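Local coordinates for Sn-glycerol-3-phosphate ABC transporter substrate-binding protein UspB (Mycobacterium tuberculosis, PDB 4MFI) that probably serves as the substrate-binding subunit of an ABC transporter, delivering glycerophosphocholine to its membrane partner for uptake, at residues I39-S44 / P95-L100; A52-I57 / V69-A74; V148-S153 / A307-P312; K76-V81 / L99-W104. All blocks are in the same frame, centred on the assembly; numbering follows the deposited sequence.

Contact 1 of 4, residues I39-S44 / P95-L100; sequences IDFWSS and PDVVLL
D40 and W42 join V97 and L99 through a regular ladder of backbone bonds between two nearly parallel strands, 39-43 and 97-100. W42 N donates to V97 O, and L99 N to W42 O at 3.1 Å. The ladder opens with a fork: D40 O accepts from both D96 N and V97 N, the former in the carbonyl plane on a lone pair. The D96 side chain extends the pairing by one rung, its OD2 taking the D40 N-H at 2.9 Å in an almost straight bond (178°), on the anti side but tilted out of the carboxylate plane. The same OD2 stands 4.0 Å from D40 OD2; K33 bridges both carboxylates, which probably offsets their repulsion, while R319 pairs with the other D96 oxygen.

On the W42 face a CH-pi contact forms. P95 CB sits 3.4 Å from the centroid of the indole five-membered ring, 10° off its normal, and CG and CD continue over the six-membered ring. With W42 CG anti to the carbonyl carbon (chi1 -73°), the indole starts out over P95 CB. K84 adds a cation-pi contact. On the other face of the sheet, F41 CD1 meets V97 CG1 at 3.7 Å, with V97 O at the ring edge. I39 CG2 touches D96 CB. At the far end L99 CD2 reaches S44 OG at 3.6 Å.

Strand 39-43 thus lies between 69-73 and 97-101, an order consistent with a lobe of a type II periplasmic binding protein.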
loop_
_atom_site.group_PDB
_atom_site.type_symbol
_atom_site.label_atom_id
_atom_site.label_comp_id
_atom_site.label_asym_id
_atom_site.label_seq_id
_atom_site.Cartn_x
_atom_site.Cartn_y
_atom_site.Cartn_z
ATOM N N ILE A 39 27.766 -3.499 -0.889
ATOM C CA ILE A 39 26.439 -3.446 -0.293
ATOM C C ILE A 39 25.494 -4.341 -1.098
ATOM O O ILE A 39 25.287 -4.109 -2.292
ATOM C CB ILE A 39 25.904 -2.001 -0.286
ATOM C CG1 ILE A 39 26.807 -1.111 0.576
ATOM C CG2 ILE A 39 24.460 -1.954 0.210
ATOM C CD1 ILE A 39 26.542 0.383 0.426
ATOM N N ASP A 40 24.936 -5.365 -0.453
ATOM C CA ASP A 40 24.026 -6.289 -1.127
ATOM C C ASP A 40 22.586 -5.811 -0.962
ATOM O O ASP A 40 22.060 -5.768 0.154
ATOM C CB ASP A 40 24.199 -7.716 -0.583
ATOM C CG ASP A 40 25.532 -8.347 -0.985
ATOM O OD1 ASP A 40 25.932 -8.208 -2.163
ATOM O OD2 ASP A 40 26.194 -8.973 -0.123
ATOM N N PHE A 41 21.971 -5.420 -2.075
ATOM C CA PHE A 41 20.614 -4.880 -2.094
ATOM C C PHE A 41 19.685 -5.932 -2.692
ATOM O O PHE A 41 19.746 -6.222 -3.891
ATOM C CB PHE A 41 20.591 -3.578 -2.910
ATOM C CG PHE A 41 19.217 -3.000 -3.129
ATOM C CD1 PHE A 41 18.173 -3.262 -2.246
ATOM C CD2 PHE A 41 18.971 -2.194 -4.232
ATOM C CE1 PHE A 41 16.907 -2.733 -2.464
ATOM C CE2 PHE A 41 17.709 -1.654 -4.454
ATOM C CZ PHE A 41 16.677 -1.922 -3.567
ATOM N N TRP A 42 18.844 -6.512 -1.841
ATOM C CA TRP A 42 17.893 -7.537 -2.261
ATOM C C TRP A 42 16.551 -6.921 -2.615
ATOM O O TRP A 42 15.847 -6.393 -1.748
ATOM C CB TRP A 42 17.688 -8.568 -1.153
ATOM C CG TRP A 42 18.845 -9.498 -0.950
ATOM C CD1 TRP A 42 20.126 -9.343 -1.406
ATOM C CD2 TRP A 42 18.821 -10.739 -0.238
ATOM N NE1 TRP A 42 20.898 -10.413 -1.016
ATOM C CE2 TRP A 42 20.120 -11.284 -0.297
ATOM C CE3 TRP A 42 17.825 -11.443 0.446
ATOM C CZ2 TRP A 42 20.450 -12.497 0.309
ATOM C CZ3 TRP A 42 18.155 -12.649 1.046
ATOM C CH2 TRP A 42 19.453 -13.163 0.971
ATOM N N SER A 43 16.199 -6.995 -3.894
ATOM C CA SER A 43 14.958 -6.416 -4.390
ATOM C C SER A 43 14.201 -7.401 -5.278
ATOM O O SER A 43 14.798 -8.292 -5.888
ATOM C CB SER A 43 15.265 -5.145 -5.186
ATOM O OG SER A 43 14.082 -4.577 -5.719
ATOM N N SER A 44 12.884 -7.236 -5.340
ATOM C CA SER A 44 12.063 -7.974 -6.291
ATOM C C SER A 44 11.820 -7.141 -7.547
ATOM O O SER A 44 11.096 -7.561 -8.449
ATOM C CB SER A 44 10.725 -8.348 -5.656
ATOM O OG SER A 44 10.094 -7.196 -5.127
ATOM N N PRO A 95 21.339 -9.863 3.339
ATOM C CA PRO A 95 21.478 -8.618 2.579
ATOM C C PRO A 95 21.888 -7.476 3.498
ATOM O O PRO A 95 21.698 -7.567 4.716
ATOM C CB PRO A 95 20.063 -8.374 2.052
ATOM C CG PRO A 95 19.163 -9.101 3.022
ATOM C CD PRO A 95 19.943 -10.334 3.392
ATOM N N ASP A 96 22.445 -6.415 2.927
ATOM C CA ASP A 96 22.640 -5.174 3.671
ATOM C C ASP A 96 21.380 -4.326 3.659
ATOM O O ASP A 96 21.086 -3.607 4.624
ATOM C CB ASP A 96 23.796 -4.375 3.076
ATOM C CG ASP A 96 25.117 -5.073 3.249
ATOM O OD1 ASP A 96 25.760 -4.880 4.303
ATOM O OD2 ASP A 96 25.503 -5.834 2.337
ATOM N N VAL A 97 20.646 -4.411 2.550
ATOM C CA VAL A 97 19.418 -3.644 2.341
ATOM C C VAL A 97 18.404 -4.607 1.753
ATOM O O VAL A 97 18.690 -5.281 0.761
ATOM C CB VAL A 97 19.648 -2.462 1.371
ATOM C CG1 VAL A 97 18.337 -1.736 1.083
ATOM C CG2 VAL A 97 20.683 -1.498 1.941
ATOM N N VAL A 98 17.234 -4.701 2.373
ATOM C CA VAL A 98 16.224 -5.654 1.923
ATOM C C VAL A 98 14.849 -5.004 1.777
ATOM O O VAL A 98 14.425 -4.205 2.620
ATOM C CB VAL A 98 16.161 -6.917 2.839
ATOM C CG1 VAL A 98 15.779 -6.541 4.274
ATOM C CG2 VAL A 98 15.210 -7.958 2.271
ATOM N N LEU A 99 14.165 -5.339 0.686
ATOM C CA LEU A 99 12.842 -4.803 0.391
ATOM C C LEU A 99 11.751 -5.639 1.076
ATOM O O LEU A 99 11.545 -6.809 0.735
ATOM C CB LEU A 99 12.628 -4.797 -1.121
ATOM C CG LEU A 99 11.339 -4.171 -1.655
ATOM C CD1 LEU A 99 11.296 -2.690 -1.297
ATOM C CD2 LEU A 99 11.242 -4.351 -3.160
ATOM N N LEU A 100 11.061 -5.040 2.044
ATOM C CA LEU A 100 10.038 -5.745 2.825
ATOM C C LEU A 100 8.691 -5.043 2.699
ATOM O O LEU A 100 8.616 -3.812 2.820
ATOM C CB LEU A 100 10.454 -5.816 4.296
ATOM C CG LEU A 100 11.740 -6.595 4.581
ATOM C CD1 LEU A 100 12.098 -6.521 6.061
ATOM C CD2 LEU A 100 11.587 -8.050 4.142
#

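Contact 2 of 4, residues A52-I57 / V69-A74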
loop_
_atom_site.group_PDB
_atom_site.type_symbol
_atom_site.label_atom_id
_atom_site.label_comp_id
_atom_site.label_asym_id
_atom_site.label_seq_id
_atom_site.Cartn_x
_atom_site.Cartn_y
_atom_site.Cartn_z
ATOM N N ALA A 52 15.527 1.059 -13.462
ATOM C CA ALA A 52 15.500 2.248 -12.616
ATOM C C ALA A 52 16.401 2.060 -11.402
ATOM O O ALA A 52 17.084 2.991 -10.975
ATOM C CB ALA A 52 14.085 2.564 -12.188
ATOM N N GLU A 53 16.405 0.849 -10.848
ATOM C CA GLU A 53 17.260 0.546 -9.705
ATOM C C GLU A 53 18.745 0.598 -10.074
ATOM O O GLU A 53 19.565 1.110 -9.307
ATOM C CB GLU A 53 16.885 -0.809 -9.100
ATOM C CG GLU A 53 15.483 -0.815 -8.506
ATOM C CD GLU A 53 15.108 -2.135 -7.871
ATOM O OE1 GLU A 53 15.415 -3.189 -8.473
ATOM O OE2 GLU A 53 14.496 -2.121 -6.772
ATOM N N ARG A 54 19.099 0.073 -11.244
ATOM C CA ARG A 54 20.485 0.165 -11.699
ATOM C C ARG A 54 20.916 1.620 -11.896
ATOM O O ARG A 54 22.062 1.976 -11.620
ATOM C CB ARG A 54 20.705 -0.642 -12.977
ATOM C CG ARG A 54 20.680 -2.146 -12.749
ATOM C CD ARG A 54 21.098 -2.912 -13.995
ATOM N NE ARG A 54 20.236 -2.615 -15.137
ATOM C CZ ARG A 54 19.142 -3.305 -15.446
ATOM N NH1 ARG A 54 18.772 -4.339 -14.701
ATOM N NH2 ARG A 54 18.419 -2.962 -16.503
ATOM N N GLU A 55 19.996 2.459 -12.364
ATOM C CA GLU A 55 20.289 3.878 -12.525
ATOM C C GLU A 55 20.522 4.539 -11.169
ATOM O O GLU A 55 21.458 5.324 -11.005
ATOM C CB GLU A 55 19.164 4.585 -13.298
ATOM C CG GLU A 55 19.235 6.117 -13.272
ATOM C CD GLU A 55 20.456 6.692 -13.973
ATOM O OE1 GLU A 55 21.044 6.003 -14.838
ATOM O OE2 GLU A 55 20.823 7.851 -13.659
ATOM N N LEU A 56 19.684 4.214 -10.188
ATOM C CA LEU A 56 19.844 4.782 -8.853
ATOM C C LEU A 56 21.160 4.330 -8.214
ATOM O O LEU A 56 21.837 5.113 -7.540
ATOM C CB LEU A 56 18.654 4.418 -7.967
ATOM C CG LEU A 56 17.332 5.064 -8.387
ATOM C CD1 LEU A 56 16.185 4.595 -7.503
ATOM C CD2 LEU A 56 17.453 6.586 -8.369
ATOM N N ILE A 57 21.533 3.073 -8.443
ATOM C CA ILE A 57 22.806 2.550 -7.950
ATOM C C ILE A 57 23.982 3.298 -8.582
ATOM O O ILE A 57 24.961 3.623 -7.905
ATOM C CB ILE A 57 22.918 1.026 -8.201
ATOM C CG1 ILE A 57 22.023 0.261 -7.219
ATOM C CG2 ILE A 57 24.363 0.551 -8.068
ATOM C CD1 ILE A 57 21.866 -1.207 -7.558
ATOM N N VAL A 69 27.478 -1.181 -4.892
ATOM C CA VAL A 69 26.245 -1.885 -4.571
ATOM C C VAL A 69 26.008 -3.007 -5.569
ATOM O O VAL A 69 26.185 -2.829 -6.777
ATOM C CB VAL A 69 25.034 -0.925 -4.602
ATOM C CG1 VAL A 69 23.761 -1.661 -4.205
ATOM C CG2 VAL A 69 25.268 0.266 -3.685
ATOM N N LYS A 70 25.622 -4.167 -5.055
ATOM C CA LYS A 70 25.246 -5.294 -5.888
ATOM C C LYS A 70 23.727 -5.442 -5.825
ATOM O O LYS A 70 23.158 -5.623 -4.743
ATOM C CB LYS A 70 25.942 -6.560 -5.383
ATOM C CG LYS A 70 25.571 -7.838 -6.105
ATOM C CD LYS A 70 25.769 -7.745 -7.606
ATOM C CE LYS A 70 25.401 -9.069 -8.273
ATOM N NZ LYS A 70 25.485 -9.005 -9.762
ATOM N N LEU A 71 23.076 -5.332 -6.980
ATOM C CA LEU A 71 21.635 -5.528 -7.071
ATOM C C LEU A 71 21.348 -7.012 -7.239
ATOM O O LEU A 71 21.759 -7.629 -8.223
ATOM C CB LEU A 71 21.055 -4.738 -8.246
ATOM C CG LEU A 71 19.534 -4.805 -8.431
ATOM C CD1 LEU A 71 18.823 -4.207 -7.228
ATOM C CD2 LEU A 71 19.110 -4.090 -9.709
ATOM N N ILE A 72 20.660 -7.584 -6.257
ATOM C CA ILE A 72 20.356 -9.003 -6.251
ATOM C C ILE A 72 18.879 -9.199 -6.565
ATOM O O ILE A 72 18.032 -8.588 -5.918
ATOM C CB ILE A 72 20.631 -9.605 -4.860
ATOM C CG1 ILE A 72 22.083 -9.370 -4.441
ATOM C CG2 ILE A 72 20.293 -11.088 -4.837
ATOM C CD1 ILE A 72 23.071 -10.057 -5.331
ATOM N N ASP A 73 18.570 -10.031 -7.560
ATOM C CA ASP A 73 17.185 -10.434 -7.806
ATOM C C ASP A 73 16.789 -11.439 -6.730
ATOM O O ASP A 73 17.117 -12.628 -6.815
ATOM C CB ASP A 73 17.020 -11.044 -9.202
ATOM C CG ASP A 73 15.555 -11.221 -9.603
ATOM O OD1 ASP A 73 14.672 -11.193 -8.715
ATOM O OD2 ASP A 73 15.286 -11.392 -10.813
ATOM N N ALA A 74 16.074 -10.953 -5.723
ATOM C CA ALA A 74 15.778 -11.746 -4.536
ATOM C C ALA A 74 14.401 -12.402 -4.601
ATOM O O ALA A 74 13.960 -13.037 -3.641
ATOM C CB ALA A 74 15.897 -10.875 -3.286
#
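I57 and L71 meet where the helix segment 52-57 runs nearly antiparallel to strand 69-73, their axes 9.6 Å apart at closest approach and 167° apart in direction. This is the helix-on-sheet packing of a beta-alpha-beta unit, in which helix 50-63 connects strand 39-43 to its parallel neighbour 69-73. No hydrogen bond joins the segments, and the contact is carried by apolar branches.

I57 carries the helical side of the contact. Its CG1 is anti to the carbonyl carbon (chi1 -74°), and both branches touch V69: CG2 rests on V69 CB at 3.8 Å, while CG1 and CD1 approach V69 CG1, and CD1 alone goes on to L71 CB. F326 of helix 317-330 touches both I57 and V69.

L71 answers with its two methyls, crossing the E53 and R54 side chains at about a right angle. The aliphatic part of R54, an exposed residue, contributes only CG, 3.9 Å from L71 CD2. E53 is buried, and its carboxylate is held by others: OE1 by H45, OE2 by S43 and Y150. Thus fixed, E53 OE1 still lies against the leucine, 3.8 Å from L71 CD1.

Contact 3 of 4, residues V148-S153 / A307-P312; sequences VPYARS and AGLAIP
A307 O is gripped twice, by the N-H groups of Y150 (3.2 Å) and A151 (3.0 Å), the first lying in the carbonyl plane on a lone pair. Two consecutive residues thus face a single one across antiparallel strands, which is a classic beta bulge. The return bond, A307 N to A151 O, is 2.9 Å long, its donor 38° above the carbonyl plane. Beyond the bulge V148 and L309 form a reciprocal hydrogen-bonded pair, with L309 N giving 2.8 Å to V148 O.

Between these pairs P149 and G308 come together at 4.2 Å from CA to CA. V148 O lies 3.1 Å from G308 CA, so the backbones run very close at a point where G308 presents no side chain. The bend at chi2 (-54°) brings R152 CD to 3.2 Å from A307 O; the guanidinium engages D138 and G305.

The packing centres on Y150 and L309. L309 lies against one face of the ring, CD2 over it and CD1 nearest ring atom CD1, at 3.5 Å. The phenol hydroxyl bonds to E53.

Strand 307-310 lies antiparallel between 97-101 and 144-160 in a mixed sheet. The chain turns a corner at A151, so that 148-150 and 152-153 belong to different sheets or faces, consistent with an interlobe crossing in a solute-binding protein of the PBP clan.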
loop_
_atom_site.group_PDB
_atom_site.type_symbol
_atom_site.label_atom_id
_atom_site.label_comp_id
_atom_site.label_asym_id
_atom_site.label_seq_id
_atom_site.Cartn_x
_atom_site.Cartn_y
_atom_site.Cartn_z
ATOM N N VAL A 148 12.387 2.391 5.583
ATOM C CA VAL A 148 12.174 3.669 4.909
ATOM C C VAL A 148 11.308 3.381 3.674
ATOM O O VAL A 148 11.573 2.426 2.949
ATOM C CB VAL A 148 13.537 4.283 4.493
ATOM C CG1 VAL A 148 13.358 5.536 3.639
ATOM C CG2 VAL A 148 14.390 4.588 5.720
ATOM N N PRO A 149 10.267 4.196 3.426
ATOM C CA PRO A 149 9.392 3.920 2.277
ATOM C C PRO A 149 10.140 3.989 0.947
ATOM O O PRO A 149 11.011 4.849 0.779
ATOM C CB PRO A 149 8.353 5.044 2.351
ATOM C CG PRO A 149 9.054 6.156 3.089
ATOM C CD PRO A 149 9.884 5.436 4.124
ATOM N N TYR A 150 9.799 3.099 0.017
ATOM C CA TYR A 150 10.539 2.977 -1.239
ATOM C C TYR A 150 9.601 2.850 -2.442
ATOM O O TYR A 150 9.610 3.698 -3.334
ATOM C CB TYR A 150 11.462 1.766 -1.152
ATOM C CG TYR A 150 12.266 1.431 -2.392
ATOM C CD1 TYR A 150 13.331 2.233 -2.801
ATOM C CD2 TYR A 150 11.998 0.276 -3.120
ATOM C CE1 TYR A 150 14.091 1.902 -3.916
ATOM C CE2 TYR A 150 12.753 -0.064 -4.237
ATOM C CZ TYR A 150 13.794 0.751 -4.631
ATOM O OH TYR A 150 14.551 0.407 -5.730
ATOM N N ALA A 151 8.790 1.793 -2.461
ATOM C CA ALA A 151 7.856 1.543 -3.561
ATOM C C ALA A 151 6.445 1.556 -2.989
ATOM O O ALA A 151 5.924 0.519 -2.571
ATOM C CB ALA A 151 8.155 0.200 -4.217
ATOM N N ARG A 152 5.846 2.742 -2.939
ATOM C CA ARG A 152 4.604 2.945 -2.198
ATOM C C ARG A 152 3.435 3.297 -3.109
ATOM O O ARG A 152 3.608 3.944 -4.138
ATOM C CB ARG A 152 4.792 4.030 -1.127
ATOM C CG ARG A 152 6.031 3.819 -0.220
ATOM C CD ARG A 152 6.087 2.423 0.450
ATOM N NE ARG A 152 4.777 2.117 1.003
ATOM C CZ ARG A 152 4.347 2.494 2.204
ATOM N NH1 ARG A 152 5.168 3.084 3.074
ATOM N NH2 ARG A 152 3.095 2.237 2.543
ATOM N N SER A 153 2.244 2.865 -2.702
ATOM C CA SER A 153 1.020 3.056 -3.466
ATOM C C SER A 153 -0.103 3.398 -2.502
ATOM O O SER A 153 0.065 3.299 -1.283
ATOM C CB SER A 153 0.665 1.749 -4.155
ATOM O OG SER A 153 0.499 0.745 -3.166
ATOM N N ALA A 307 6.028 -1.316 -0.267
ATOM C CA ALA A 307 7.199 -1.859 0.422
ATOM C C ALA A 307 8.262 -0.818 0.741
ATOM O O ALA A 307 8.380 0.211 0.059
ATOM C CB ALA A 307 7.812 -2.983 -0.405
ATOM N N GLY A 308 9.043 -1.111 1.778
ATOM C CA GLY A 308 10.113 -0.247 2.229
ATOM C C GLY A 308 11.447 -0.963 2.305
ATOM O O GLY A 308 11.527 -2.182 2.135
ATOM N N LEU A 309 12.499 -0.202 2.581
ATOM C CA LEU A 309 13.848 -0.750 2.670
ATOM C C LEU A 309 14.301 -0.836 4.121
ATOM O O LEU A 309 14.216 0.152 4.864
ATOM C CB LEU A 309 14.823 0.125 1.876
ATOM C CG LEU A 309 14.534 0.278 0.384
ATOM C CD1 LEU A 309 15.554 1.206 -0.273
ATOM C CD2 LEU A 309 14.531 -1.084 -0.297
ATOM N N ALA A 310 14.776 -2.015 4.522
ATOM C CA ALA A 310 15.197 -2.268 5.899
ATOM C C ALA A 310 16.652 -2.737 5.949
ATOM O O ALA A 310 17.200 -3.201 4.948
ATOM C CB ALA A 310 14.293 -3.319 6.537
ATOM N N ILE A 311 17.256 -2.632 7.127
ATOM C CA ILE A 311 18.644 -3.028 7.344
ATOM C C ILE A 311 18.680 -4.130 8.400
ATOM O O ILE A 311 18.294 -3.905 9.543
ATOM C CB ILE A 311 19.480 -1.827 7.847
ATOM C CG1 ILE A 311 19.401 -0.657 6.862
ATOM C CG2 ILE A 311 20.935 -2.229 8.101
ATOM C CD1 ILE A 311 20.120 0.595 7.363
ATOM N N PRO A 312 19.139 -5.333 8.025
ATOM C CA PRO A 312 19.218 -6.419 9.009
ATOM C C PRO A 312 20.075 -6.077 10.230
ATOM O O PRO A 312 21.090 -5.373 10.125
ATOM C CB PRO A 312 19.860 -7.556 8.213
ATOM C CG PRO A 312 19.401 -7.299 6.802
ATOM C CD PRO A 312 19.472 -5.797 6.666
#

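Contact 4 of 4, residues K76-V81 / L99-W104; sequences KDYDEV and LLDDRW
The Y78 ring is held between L99 and D101: L99 CD2 meets its edge near the ring plane, 3.5 Å from CE1, while D101 CB approaches CD2 obliquely and at the same distance. The ring and D101 carboxylate stand 76° apart. W104 offers the edge of its indole to D79, NE1 donating to D79 OD1 at 2.8 Å in a straight bond (179°). OD1 lies in the indole plane, using its anti lone pair.

On its syn side the same OD1 receives R103 NH2 at 3.0 Å, 33° out of the carboxylate plane, in a salt bridge. R103 NH2 also donates to the syn lone pair of D101 OD2 at 2.8 Å, so one nitrogen links two aspartates; R103 NH1 pairs with D392. D101 CG sits between its backbone N and carbonyl carbon, holding OD1 near the turn into helix 104-110, which it caps by accepting from R103 N and W104 N. One water joins Y78 O, L99 O and D101 N, and another spans D79 OD2 and R103 NH1.

A single arginine lies between carboxylates whose nearest oxygens, D79 OD1 and D101 OD2, are 4.8 Å apart. Its charge probably eases their repulsion and, with the indole N-H, would favour ionised D79.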
loop_
_atom_site.group_PDB
_atom_site.type_symbol
_atom_site.label_atom_id
_atom_site.label_comp_id
_atom_site.label_asym_id
_atom_site.label_seq_id
_atom_site.Cartn_x
_atom_site.Cartn_y
_atom_site.Cartn_z
ATOM N N LYS A 76 10.468 -12.855 -7.307
ATOM C CA LYS A 76 9.554 -12.259 -8.276
ATOM C C LYS A 76 8.526 -11.345 -7.600
ATOM O O LYS A 76 7.874 -10.533 -8.258
ATOM C CB LYS A 76 8.847 -13.340 -9.096
ATOM C CG LYS A 76 7.692 -14.009 -8.370
ATOM C CD LYS A 76 6.889 -14.909 -9.296
ATOM C CE LYS A 76 5.573 -15.300 -8.651
ATOM N NZ LYS A 76 4.804 -16.266 -9.484
ATOM N N ASP A 77 8.388 -11.483 -6.285
ATOM C CA ASP A 77 7.456 -10.656 -5.522
ATOM C C ASP A 77 7.928 -10.515 -4.080
ATOM O O ASP A 77 8.954 -11.099 -3.699
ATOM C CB ASP A 77 6.016 -11.201 -5.602
ATOM C CG ASP A 77 5.867 -12.612 -5.042
ATOM O OD1 ASP A 77 6.630 -13.012 -4.140
ATOM O OD2 ASP A 77 4.944 -13.324 -5.490
ATOM N N TYR A 78 7.182 -9.757 -3.280
ATOM C CA TYR A 78 7.584 -9.480 -1.908
ATOM C C TYR A 78 7.610 -10.735 -1.048
ATOM O O TYR A 78 8.440 -10.849 -0.147
ATOM C CB TYR A 78 6.666 -8.433 -1.276
ATOM C CG TYR A 78 6.674 -7.094 -1.977
ATOM C CD1 TYR A 78 7.855 -6.542 -2.468
ATOM C CD2 TYR A 78 5.496 -6.376 -2.145
ATOM C CE1 TYR A 78 7.859 -5.311 -3.102
ATOM C CE2 TYR A 78 5.489 -5.150 -2.777
ATOM C CZ TYR A 78 6.673 -4.619 -3.253
ATOM O OH TYR A 78 6.671 -3.393 -3.886
ATOM N N ASP A 79 6.692 -11.666 -1.310
ATOM C CA ASP A 79 6.646 -12.909 -0.551
ATOM C C ASP A 79 7.928 -13.708 -0.748
ATOM O O ASP A 79 8.476 -14.268 0.204
ATOM C CB ASP A 79 5.439 -13.758 -0.958
ATOM C CG ASP A 79 4.122 -13.231 -0.404
ATOM O OD1 ASP A 79 4.105 -12.700 0.723
ATOM O OD2 ASP A 79 3.087 -13.381 -1.091
ATOM N N GLU A 80 8.418 -13.749 -1.985
ATOM C CA GLU A 80 9.635 -14.494 -2.285
ATOM C C GLU A 80 10.865 -13.846 -1.657
ATOM O O GLU A 80 11.754 -14.545 -1.162
ATOM C CB GLU A 80 9.814 -14.672 -3.794
ATOM C CG GLU A 80 8.781 -15.596 -4.416
ATOM C CD GLU A 80 9.135 -16.000 -5.831
ATOM O OE1 GLU A 80 10.185 -15.539 -6.347
ATOM O OE2 GLU A 80 8.358 -16.781 -6.426
ATOM N N VAL A 81 10.921 -12.516 -1.662
ATOM C CA VAL A 81 12.034 -11.830 -1.008
ATOM C C VAL A 81 12.051 -12.178 0.474
ATOM O O VAL A 81 13.109 -12.447 1.045
ATOM C CB VAL A 81 11.958 -10.306 -1.188
ATOM C CG1 VAL A 81 13.075 -9.618 -0.413
ATOM C CG2 VAL A 81 12.045 -9.950 -2.664
ATOM N N LEU A 99 14.165 -5.339 0.686
ATOM C CA LEU A 99 12.842 -4.803 0.391
ATOM C C LEU A 99 11.751 -5.639 1.076
ATOM O O LEU A 99 11.545 -6.809 0.735
ATOM C CB LEU A 99 12.628 -4.797 -1.121
ATOM C CG LEU A 99 11.339 -4.171 -1.655
ATOM C CD1 LEU A 99 11.296 -2.690 -1.297
ATOM C CD2 LEU A 99 11.242 -4.351 -3.160
ATOM N N LEU A 100 11.061 -5.040 2.044
ATOM C CA LEU A 100 10.038 -5.745 2.825
ATOM C C LEU A 100 8.691 -5.043 2.699
ATOM O O LEU A 100 8.616 -3.812 2.820
ATOM C CB LEU A 100 10.454 -5.816 4.296
ATOM C CG LEU A 100 11.740 -6.595 4.581
ATOM C CD1 LEU A 100 12.098 -6.521 6.061
ATOM C CD2 LEU A 100 11.587 -8.050 4.142
ATOM N N ASP A 101 7.628 -5.813 2.463
ATOM C CA ASP A 101 6.319 -5.189 2.252
ATOM C C ASP A 101 5.616 -4.784 3.547
ATOM O O ASP A 101 6.172 -4.917 4.648
ATOM C CB ASP A 101 5.403 -5.983 1.290
ATOM C CG ASP A 101 4.725 -7.196 1.925
ATOM O OD1 ASP A 101 4.778 -7.404 3.150
ATOM O OD2 ASP A 101 4.079 -7.949 1.171
ATOM N N ASP A 102 4.393 -4.294 3.395
ATOM C CA ASP A 102 3.613 -3.760 4.509
ATOM C C ASP A 102 3.267 -4.769 5.604
ATOM O O ASP A 102 2.922 -4.368 6.712
ATOM C CB ASP A 102 2.347 -3.041 4.001
ATOM C CG ASP A 102 1.425 -3.926 3.162
ATOM O OD1 ASP A 102 1.854 -4.981 2.655
ATOM O OD2 ASP A 102 0.248 -3.535 2.978
ATOM N N ARG A 103 3.375 -6.062 5.299
ATOM C CA ARG A 103 3.057 -7.118 6.257
ATOM C C ARG A 103 4.327 -7.776 6.773
ATOM O O ARG A 103 4.440 -8.116 7.948
ATOM C CB ARG A 103 2.169 -8.181 5.603
ATOM C CG ARG A 103 0.896 -7.628 4.976
ATOM C CD ARG A 103 0.363 -8.546 3.885
ATOM N NE ARG A 103 1.422 -8.892 2.935
ATOM C CZ ARG A 103 1.521 -10.056 2.299
ATOM N NH1 ARG A 103 0.604 -11.008 2.480
ATOM N NH2 ARG A 103 2.545 -10.270 1.478
ATOM N N TRP A 104 5.294 -7.957 5.888
ATOM C CA TRP A 104 6.493 -8.689 6.263
ATOM C C TRP A 104 7.450 -7.903 7.155
ATOM O O TRP A 104 8.167 -8.503 7.955
ATOM C CB TRP A 104 7.227 -9.188 5.023
ATOM C CG TRP A 104 6.633 -10.422 4.401
ATOM C CD1 TRP A 104 5.940 -10.504 3.221
ATOM C CD2 TRP A 104 6.692 -11.756 4.920
ATOM N NE1 TRP A 104 5.566 -11.808 2.980
ATOM C CE2 TRP A 104 6.021 -12.596 4.004
ATOM C CE3 TRP A 104 7.253 -12.324 6.068
ATOM C CZ2 TRP A 104 5.897 -13.968 4.202
ATOM C CZ3 TRP A 104 7.132 -13.688 6.264
ATOM C CH2 TRP A 104 6.453 -14.496 5.338
HETATM O O HOH W 1 9.046 -8.380 1.231
HETATM O O HOH W 2 0.845 -13.015 0.348
#

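How the contacts relate
Starting from the N terminus, strand 39-43 leads into helix 50-63, and contact 2 closes the short loop from that helix to strand 69-73. It is nested within the longer loop closed by contact 1, which brings strand 97-101 to strand 39-43. Contact 4 opens at the start of helix 78-88, still inside that loop, and ends on the same strand as contact 1, sharing L99 and L100. Contact 3 follows later in series, linking residues 148-153 to 307-312 across 154 positions. G308 O accepts from L100 N at 2.9 Å, stitching strand 307-310 to strand 97-101, while the E53-Y150 bond ties contact 2 to contact 3, helix 50-63 to strand 144-160.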